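Local coordinates for type III effector Xcv3220-like C-terminal domain-containing protein (Xanthomonas campestris pv. vesicatoria, PDB 4FC9) that is a bacterial effector injected into plant cells by type III secretion, whose all-helical C-terminal domain, the part described here, probably acts as an E3 ubiquitin ligase, at residues A131-V136 against L155-Q160; N54-G59 against V78-D83; R36-A41 against M161-E166. One frame throughout, in Å; residues are numbered along the deposited sequence.

Contact 1: A131-V136 against L155-Q160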
loop_
_atom_site.group_PDB
_atom_site.type_symbol
_atom_site.label_atom_id
_atom_site.label_comp_id
_atom_site.label_asym_id
_atom_site.label_seq_id
_atom_site.Cartn_x
_atom_site.Cartn_y
_atom_site.Cartn_z
ATOM N N ALA A 131 3.252 -3.897 -1.091
ATOM C CA ALA A 131 2.515 -2.634 -1.036
ATOM C C ALA A 131 2.151 -2.263 0.396
ATOM O O ALA A 131 0.988 -2.004 0.702
ATOM C CB ALA A 131 1.266 -2.712 -1.894
ATOM N N HIS A 132 3.150 -2.243 1.274
ATOM C CA HIS A 132 2.939 -1.861 2.669
ATOM C C HIS A 132 4.242 -1.457 3.359
ATOM O O HIS A 132 5.323 -1.554 2.776
ATOM C CB HIS A 132 2.209 -2.964 3.445
ATOM C CG HIS A 132 2.983 -4.237 3.576
ATOM N ND1 HIS A 132 3.957 -4.420 4.532
ATOM C CD2 HIS A 132 2.920 -5.399 2.881
ATOM C CE1 HIS A 132 4.463 -5.635 4.420
ATOM N NE2 HIS A 132 3.850 -6.249 3.424
ATOM N N LEU A 133 4.129 -0.995 4.600
ATOM C CA LEU A 133 5.247 -0.380 5.311
ATOM C C LEU A 133 6.047 -1.364 6.150
ATOM O O LEU A 133 6.914 -0.963 6.917
ATOM C CB LEU A 133 4.748 0.763 6.202
ATOM C CG LEU A 133 4.198 2.011 5.510
ATOM C CD1 LEU A 133 3.468 2.875 6.507
ATOM C CD2 LEU A 133 5.322 2.787 4.847
ATOM N N GLY A 134 5.766 -2.649 5.999
ATOM C CA GLY A 134 6.409 -3.657 6.823
ATOM C C GLY A 134 7.399 -4.535 6.086
ATOM O O GLY A 134 7.795 -5.586 6.588
ATOM N N ILE A 135 7.805 -4.100 4.899
ATOM C CA ILE A 135 8.732 -4.872 4.084
ATOM C C ILE A 135 10.159 -4.787 4.616
ATOM O O ILE A 135 10.524 -3.839 5.311
ATOM C CB ILE A 135 8.696 -4.416 2.616
ATOM C CG1 ILE A 135 9.138 -2.955 2.500
ATOM C CG2 ILE A 135 7.294 -4.608 2.036
ATOM C CD1 ILE A 135 9.254 -2.470 1.072
ATOM N N VAL A 136 10.965 -5.791 4.290
ATOM C CA VAL A 136 12.324 -5.863 4.808
ATOM C C VAL A 136 13.374 -5.756 3.706
ATOM O O VAL A 136 13.100 -6.052 2.542
ATOM C CB VAL A 136 12.543 -7.149 5.642
ATOM C CG1 VAL A 136 11.702 -7.101 6.910
ATOM C CG2 VAL A 136 12.211 -8.388 4.819
ATOM N N LEU A 155 6.722 8.451 1.871
ATOM C CA LEU A 155 5.315 8.815 1.904
ATOM C C LEU A 155 4.511 8.141 0.791
ATOM O O LEU A 155 3.345 7.803 0.982
ATOM C CB LEU A 155 5.147 10.328 1.851
ATOM C CG LEU A 155 5.457 11.009 3.178
ATOM C CD1 LEU A 155 5.368 12.505 3.022
ATOM C CD2 LEU A 155 4.493 10.521 4.250
ATOM N N ALA A 156 5.132 7.943 -0.366
ATOM C CA ALA A 156 4.459 7.232 -1.441
ATOM C C ALA A 156 4.163 5.804 -0.996
ATOM O O ALA A 156 3.097 5.271 -1.284
ATOM C CB ALA A 156 5.292 7.237 -2.704
ATOM N N LYS A 157 5.097 5.190 -0.273
ATOM C CA LYS A 157 4.855 3.850 0.245
ATOM C C LYS A 157 3.724 3.854 1.267
ATOM O O LYS A 157 2.921 2.927 1.312
ATOM C CB LYS A 157 6.122 3.225 0.837
ATOM C CG LYS A 157 5.905 1.814 1.391
ATOM C CD LYS A 157 5.489 0.816 0.314
ATOM C CE LYS A 157 6.627 0.543 -0.649
ATOM N NZ LYS A 157 6.300 -0.554 -1.602
ATOM N N ALA A 158 3.652 4.903 2.081
ATOM C CA ALA A 158 2.590 5.000 3.074
ATOM C C ALA A 158 1.225 5.109 2.410
ATOM O O ALA A 158 0.248 4.546 2.895
ATOM C CB ALA A 158 2.830 6.171 4.006
ATOM N N VAL A 159 1.159 5.829 1.296
ATOM C CA VAL A 159 -0.081 5.934 0.528
ATOM C C VAL A 159 -0.447 4.579 -0.069
ATOM O O VAL A 159 -1.617 4.193 -0.079
ATOM C CB VAL A 159 0.017 7.000 -0.587
ATOM C CG1 VAL A 159 -1.234 6.980 -1.456
ATOM C CG2 VAL A 159 0.229 8.383 0.005
ATOM N N GLN A 160 0.562 3.856 -0.552
ATOM C CA GLN A 160 0.364 2.492 -1.042
ATOM C C GLN A 160 -0.299 1.639 0.014
ATOM O O GLN A 160 -1.244 0.907 -0.274
ATOM C CB GLN A 160 1.691 1.833 -1.419
ATOM C CG GLN A 160 2.148 2.097 -2.827
ATOM C CD GLN A 160 3.080 1.020 -3.331
ATOM O OE1 GLN A 160 4.058 0.681 -2.675
ATOM N NE2 GLN A 160 2.773 0.465 -4.493
#
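Leu133 and Lys157 lie alongside each other, pointing opposite ways, where the loop 131-136 runs along helix 152-171. The tight part of the contact is here. Leu133 CD2 sits 3.6 Å from Lys157 CG, while the other branch, Leu133 CD1, rests 4.2 Å from Ala158 CB. Phe75 and Met84 also pack against the leucine, which is buried. Lys157 leaves the helix with CG anti to the backbone N (chi1 -180°), then bends at chi2 and again at chi3, which folds its methylenes back under the loop. Lys157 CD thereby comes to 3.4 Å from the carbonyl His132 O, a contact of CH groups with an oxygen. The His132 side chain sets off away from 155-160, rests against Met161 and meets Phe93 edge-to-face; its ND1 accepts from Gly134 N at 2.9 Å, a bond within the loop that ties its bend.

The looser side is partly exposed and more polar. Ile135 CD1 only grazes Lys157 CE, at 4.4 Å, and Ala131 CB stays 4.4 Å from Gln160 NE2. Between these, Lys157 NZ donates to Gln160 OE1 at 2.8 Å, almost along the C=O axis (167°), and also to Ser130 O. Thr164 OG1 lies within hydrogen-bonding reach of both Ala131 O and Gln160 O, its single proton probably shared or alternating between them. The long lysine thus does double duty: its aliphatic arm adds to the apolar surface, and its ammonium end is probably held in place by two neutral oxygens, with no carboxylate of either segment beside it.

Contact 2: N54-G59 against V78-D83. With EDO (1,2-ethanediol), chain E.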
loop_
_atom_site.group_PDB
_atom_site.type_symbol
_atom_site.label_atom_id
_atom_site.label_comp_id
_atom_site.label_asym_id
_atom_site.label_seq_id
_atom_site.Cartn_x
_atom_site.Cartn_y
_atom_site.Cartn_z
ATOM N N ASN A 54 2.041 16.347 2.748
ATOM C CA ASN A 54 1.793 15.181 3.581
ATOM C C ASN A 54 0.293 15.030 3.857
ATOM O O ASN A 54 -0.258 15.745 4.694
ATOM C CB ASN A 54 2.555 15.378 4.899
ATOM C CG ASN A 54 2.545 14.150 5.793
ATOM O OD1 ASN A 54 1.775 13.212 5.594
ATOM N ND2 ASN A 54 3.406 14.165 6.802
ATOM N N PRO A 55 -0.373 14.088 3.164
ATOM C CA PRO A 55 -1.824 13.915 3.314
ATOM C C PRO A 55 -2.228 13.274 4.638
ATOM O O PRO A 55 -3.418 13.104 4.898
ATOM C CB PRO A 55 -2.181 12.977 2.156
ATOM C CG PRO A 55 -0.944 12.192 1.923
ATOM C CD PRO A 55 0.188 13.154 2.173
ATOM N N PHE A 56 -1.249 12.925 5.462
ATOM C CA PHE A 56 -1.522 12.227 6.708
ATOM C C PHE A 56 -1.666 13.181 7.882
ATOM O O PHE A 56 -2.037 12.771 8.979
ATOM C CB PHE A 56 -0.446 11.173 6.977
ATOM C CG PHE A 56 -0.425 10.069 5.954
ATOM C CD1 PHE A 56 -1.361 9.051 5.996
ATOM C CD2 PHE A 56 0.516 10.062 4.938
ATOM C CE1 PHE A 56 -1.354 8.038 5.045
ATOM C CE2 PHE A 56 0.532 9.053 3.985
ATOM C CZ PHE A 56 -0.404 8.038 4.037
ATOM N N LEU A 57 -1.381 14.455 7.644
ATOM C CA LEU A 57 -1.547 15.469 8.675
ATOM C C LEU A 57 -2.563 16.514 8.250
ATOM O O LEU A 57 -2.644 16.875 7.077
ATOM C CB LEU A 57 -0.211 16.137 9.009
ATOM C CG LEU A 57 0.822 15.306 9.770
ATOM C CD1 LEU A 57 2.149 16.035 9.814
ATOM C CD2 LEU A 57 0.336 14.991 11.174
ATOM N N GLU A 58 -3.336 16.986 9.222
ATOM C CA GLU A 58 -4.308 18.049 9.025
ATOM C C GLU A 58 -3.710 19.222 8.253
ATOM O O GLU A 58 -2.649 19.735 8.601
ATOM C CB GLU A 58 -4.822 18.521 10.384
ATOM C CG GLU A 58 -5.957 19.516 10.310
ATOM C CD GLU A 58 -6.424 19.965 11.678
ATOM O OE1 GLU A 58 -5.735 19.664 12.675
ATOM O OE2 GLU A 58 -7.480 20.620 11.759
ATOM N N GLY A 59 -4.389 19.624 7.184
ATOM C CA GLY A 59 -3.944 20.732 6.357
ATOM C C GLY A 59 -2.933 20.361 5.294
ATOM O O GLY A 59 -2.516 21.209 4.512
ATOM N N VAL A 78 4.212 11.333 13.132
ATOM C CA VAL A 78 2.899 11.411 12.507
ATOM C C VAL A 78 2.062 10.227 12.987
ATOM O O VAL A 78 2.376 9.079 12.684
ATOM C CB VAL A 78 3.001 11.404 10.967
ATOM C CG1 VAL A 78 1.625 11.469 10.338
ATOM C CG2 VAL A 78 3.853 12.563 10.487
ATOM N N PRO A 79 1.008 10.504 13.767
ATOM C CA PRO A 79 0.154 9.473 14.366
ATOM C C PRO A 79 -0.356 8.424 13.377
ATOM O O PRO A 79 -0.267 7.236 13.674
ATOM C CB PRO A 79 -1.007 10.282 14.929
ATOM C CG PRO A 79 -0.386 11.577 15.291
ATOM C CD PRO A 79 0.633 11.853 14.224
ATOM N N ALA A 80 -0.872 8.856 12.230
ATOM C CA ALA A 80 -1.383 7.930 11.227
ATOM C C ALA A 80 -0.301 6.966 10.745
ATOM O O ALA A 80 -0.575 5.791 10.489
ATOM C CB ALA A 80 -1.977 8.696 10.051
ATOM N N LEU A 81 0.926 7.467 10.627
ATOM C CA LEU A 81 2.032 6.659 10.125
ATOM C C LEU A 81 2.572 5.743 11.208
ATOM O O LEU A 81 2.993 4.623 10.929
ATOM C CB LEU A 81 3.150 7.543 9.591
ATOM C CG LEU A 81 2.783 8.453 8.424
ATOM C CD1 LEU A 81 3.991 9.265 8.022
ATOM C CD2 LEU A 81 2.259 7.632 7.252
ATOM N N ARG A 82 2.561 6.218 12.448
ATOM C CA ARG A 82 2.956 5.372 13.560
ATOM C C ARG A 82 1.980 4.202 13.651
ATOM O O ARG A 82 2.388 3.069 13.898
ATOM C CB ARG A 82 3.015 6.157 14.877
ATOM C CG ARG A 82 3.733 5.402 15.993
ATOM C CD ARG A 82 3.980 6.255 17.249
ATOM N NE ARG A 82 5.282 6.928 17.248
ATOM C CZ ARG A 82 6.414 6.392 17.704
ATOM N NH1 ARG A 82 6.424 5.161 18.196
ATOM N NH2 ARG A 82 7.543 7.088 17.664
ATOM N N ASP A 83 0.696 4.480 13.418
ATOM C CA ASP A 83 -0.344 3.447 13.435
ATOM C C ASP A 83 -0.122 2.396 12.358
ATOM O O ASP A 83 -0.148 1.198 12.630
ATOM C CB ASP A 83 -1.732 4.056 13.228
ATOM C CG ASP A 83 -2.199 4.869 14.412
ATOM O OD1 ASP A 83 -1.590 4.762 15.497
ATOM O OD2 ASP A 83 -3.189 5.611 14.256
HETATM C C1 EDO E . 0.226 7.154 17.245
HETATM O O1 EDO E . -1.181 6.898 17.186
HETATM C C2 EDO E . 0.467 8.524 17.867
HETATM O O2 EDO E . 1.872 8.799 17.883
HETATM O O HOH W 1 -1.645 11.605 11.653
#
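Leu81 comes at Phe56 roughly perpendicular, joining a type I beta turn (Asn54 to Leu57), reinforced by an Asx turn, to the start of helix 79-88. Leu81 CD2 stands over the centre of the Phe56 ring in a CH-pi contact, 3.8 Å from the centroid and 11° off the normal. Ala80 CB approaches the same ring obliquely. Phe56 also reaches Met44, Ala158 and Val159, so the ring is wedged among three helices.

Val78, at the N-cap position, points its two methyls into the turn. With CG1 anti to the backbone N (chi1 179°), that branch lies 3.8 Å from Leu57 CD2 and also meets Phe56 CB, whereas Val78 CG2 faces Leu57 CD1 at 3.9 Å and brushes the Asn54 amide. That amide is held by its other atom: Asn54 OD1 accepts from Phe56 N at 3.0 Å, the donor lying above the carbonyl plane, and it sits at the edge of the Phe56 ring.

On the outer side, an ethanediol, probably from the crystallisation liquor, donates from O1 to Asp83 OD1. A water links turn and helix: it donates to Phe56 O at 2.9 Å and accepts from Ala80 N at 2.9 Å.

Contact 3: R36-A41 against M161-E166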
loop_
_atom_site.group_PDB
_atom_site.type_symbol
_atom_site.label_atom_id
_atom_site.label_comp_id
_atom_site.label_asym_id
_atom_site.label_seq_id
_atom_site.Cartn_x
_atom_site.Cartn_y
_atom_site.Cartn_z
ATOM N N ARG A 36 -13.850 4.868 -5.114
ATOM C CA ARG A 36 -13.498 5.919 -4.173
ATOM C C ARG A 36 -12.143 5.664 -3.511
ATOM O O ARG A 36 -11.370 6.597 -3.291
ATOM C CB ARG A 36 -14.596 6.058 -3.121
ATOM C CG ARG A 36 -14.290 7.041 -2.004
ATOM C CD ARG A 36 -15.568 7.479 -1.281
ATOM N NE ARG A 36 -16.392 6.353 -0.833
ATOM C CZ ARG A 36 -17.520 5.963 -1.423
ATOM N NH1 ARG A 36 -18.198 4.928 -0.945
ATOM N NH2 ARG A 36 -17.973 6.606 -2.492
ATOM N N ILE A 37 -11.859 4.405 -3.191
ATOM C CA ILE A 37 -10.557 4.052 -2.638
ATOM C C ILE A 37 -9.468 4.399 -3.649
ATOM O O ILE A 37 -8.461 5.024 -3.310
ATOM C CB ILE A 37 -10.480 2.560 -2.272
ATOM C CG1 ILE A 37 -11.475 2.248 -1.151
ATOM C CG2 ILE A 37 -9.067 2.179 -1.863
ATOM C CD1 ILE A 37 -11.616 0.773 -0.845
ATOM N N GLU A 38 -9.688 4.003 -4.898
ATOM C CA GLU A 38 -8.750 4.300 -5.968
ATOM C C GLU A 38 -8.571 5.800 -6.183
ATOM O O GLU A 38 -7.448 6.283 -6.277
ATOM C CB GLU A 38 -9.195 3.644 -7.274
ATOM C CG GLU A 38 -9.116 2.125 -7.285
ATOM C CD GLU A 38 -7.697 1.598 -7.170
ATOM O OE1 GLU A 38 -6.732 2.358 -7.407
ATOM O OE2 GLU A 38 -7.548 0.406 -6.840
ATOM N N ASP A 39 -9.675 6.534 -6.268
ATOM C CA ASP A 39 -9.597 7.964 -6.556
ATOM C C ASP A 39 -8.886 8.703 -5.433
ATOM O O ASP A 39 -8.084 9.603 -5.680
ATOM C CB ASP A 39 -10.986 8.548 -6.792
ATOM C CG ASP A 39 -11.635 8.018 -8.061
ATOM O OD1 ASP A 39 -10.904 7.532 -8.950
ATOM O OD2 ASP A 39 -12.875 8.089 -8.172
ATOM N N THR A 40 -9.173 8.305 -4.200
ATOM C CA THR A 40 -8.534 8.900 -3.035
ATOM C C THR A 40 -7.041 8.579 -2.999
ATOM O O THR A 40 -6.210 9.464 -2.786
ATOM C CB THR A 40 -9.200 8.423 -1.729
ATOM O OG1 THR A 40 -10.556 8.881 -1.687
ATOM C CG2 THR A 40 -8.455 8.953 -0.514
ATOM N N ALA A 41 -6.702 7.312 -3.204
ATOM C CA ALA A 41 -5.305 6.902 -3.223
ATOM C C ALA A 41 -4.533 7.731 -4.242
ATOM O O ALA A 41 -3.440 8.211 -3.964
ATOM C CB ALA A 41 -5.182 5.414 -3.529
HETATM N N MSE A 161 0.210 1.729 1.238
HETATM C CA MSE A 161 -0.337 0.935 2.318
HETATM C C MSE A 161 -1.733 1.396 2.694
HETATM O O MSE A 161 -2.567 0.585 3.106
HETATM C CB MSE A 161 0.562 0.945 3.549
HETATM C CG MSE A 161 0.093 -0.103 4.544
HETATM SE SE MSE A 161 1.018 -0.159 6.192
HETATM C CE MSE A 161 -0.302 -1.199 7.202
ATOM N N TRP A 162 -1.995 2.690 2.545
ATOM C CA TRP A 162 -3.336 3.181 2.806
ATOM C C TRP A 162 -4.319 2.497 1.873
ATOM O O TRP A 162 -5.358 2.008 2.310
ATOM C CB TRP A 162 -3.438 4.694 2.655
ATOM C CG TRP A 162 -4.803 5.183 3.039
ATOM C CD1 TRP A 162 -5.220 5.562 4.283
ATOM C CD2 TRP A 162 -5.943 5.305 2.180
ATOM N NE1 TRP A 162 -6.543 5.932 4.246
ATOM C CE2 TRP A 162 -7.010 5.783 2.966
ATOM C CE3 TRP A 162 -6.162 5.068 0.818
ATOM C CZ2 TRP A 162 -8.278 6.025 2.436
ATOM C CZ3 TRP A 162 -7.420 5.311 0.293
ATOM C CH2 TRP A 162 -8.462 5.784 1.100
ATOM N N LYS A 163 -3.982 2.454 0.588
ATOM C CA LYS A 163 -4.813 1.753 -0.379
ATOM C C LYS A 163 -4.941 0.284 -0.015
ATOM O O LYS A 163 -6.037 -0.264 -0.022
ATOM C CB LYS A 163 -4.253 1.886 -1.790
ATOM C CG LYS A 163 -5.023 1.067 -2.805
ATOM C CD LYS A 163 -4.980 1.709 -4.170
ATOM C CE LYS A 163 -4.194 0.867 -5.144
ATOM N NZ LYS A 163 -4.211 1.468 -6.507
ATOM N N THR A 164 -3.816 -0.342 0.316
ATOM C CA THR A 164 -3.789 -1.761 0.669
ATOM C C THR A 164 -4.758 -2.103 1.797
ATOM O O THR A 164 -5.537 -3.045 1.684
ATOM C CB THR A 164 -2.369 -2.222 1.059
ATOM O OG1 THR A 164 -1.526 -2.193 -0.097
ATOM C CG2 THR A 164 -2.400 -3.638 1.609
ATOM N N ARG A 165 -4.718 -1.333 2.879
ATOM C CA ARG A 165 -5.566 -1.610 4.032
ATOM C C ARG A 165 -7.037 -1.315 3.734
ATOM O O ARG A 165 -7.929 -1.980 4.257
ATOM C CB ARG A 165 -5.077 -0.861 5.285
ATOM C CG ARG A 165 -5.246 0.643 5.239
ATOM C CD ARG A 165 -4.406 1.358 6.300
ATOM N NE ARG A 165 -4.747 1.001 7.679
ATOM C CZ ARG A 165 -5.783 1.496 8.356
ATOM N NH1 ARG A 165 -6.614 2.355 7.781
ATOM N NH2 ARG A 165 -5.996 1.120 9.607
ATOM N N GLU A 166 -7.291 -0.337 2.870
ATOM C CA GLU A 166 -8.659 -0.037 2.476
ATOM C C GLU A 166 -9.227 -1.113 1.541
ATOM O O GLU A 166 -10.420 -1.407 1.578
ATOM C CB GLU A 166 -8.760 1.359 1.852
ATOM C CG GLU A 166 -8.420 2.492 2.822
ATOM C CD GLU A 166 -9.268 2.469 4.082
ATOM O OE1 GLU A 166 -10.510 2.400 3.954
ATOM O OE2 GLU A 166 -8.696 2.512 5.195
#
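Helices 36-41 and 161-166 run antiparallel, their axes 9.9 Å apart at 170°, and their CA atoms are nearest at Ala41 and Lys163. Trp162, with CG anti to the backbone N (chi1 -175°), pushes its six-membered ring across the gap. Thr40 comes in nearly perpendicular to it, CG2 lying 3.6 Å from Trp162 CH2, and Ile37 O lies at the ring edge, 3.8 Å from Trp162 CZ3. The Thr40 hydroxyl turns back to its own helix instead, donating to Arg36 O, which also accepts from Thr40 N on the opposite face of its carbonyl plane.

Ile37 CG2 packs beside both Trp162 and Glu166, 3.8 Å from Glu166 CB and near Trp162 CZ3. The CG of Glu166 lies over one face of the indole, toward its rim, and its carboxylate serves Arg176 and Arg165 rather than the helix across.

At the partly exposed border of the pair, Glu38 and Lys163 form a salt bridge: Lys163 NZ donates to the syn lone pair of Glu38 OE1 at 2.8 Å, and Lys163 CD rests on Ala41 CB at 3.8 Å. The arrangement is an antiparallel helix pair with a mixed apolar and aromatic interface, joining the first and last helices of the all-helical domain.

Overall arrangement
From the N terminus, helix 32-49 opens contact 3, which closes across 119 intervening residues on helix 152-171 and so encloses the other two. Within that span, contact 2 comes first, bringing the loop after helix 32-49 onto the start of helix 79-88. Contact 1 follows in series, returning the loop after helix 112-129 to helix 152-171; each of these two closes a loop of 18 intervening residues. This last helix serves contacts 1 and 3 and, through Ala158 and Leu155, packs on Leu81 of contact 2. Met161 of contact 3 also lies against Leu133 of contact 1. Contacts 2 and 3 do not touch, their nearest atoms being about 5 Å apart.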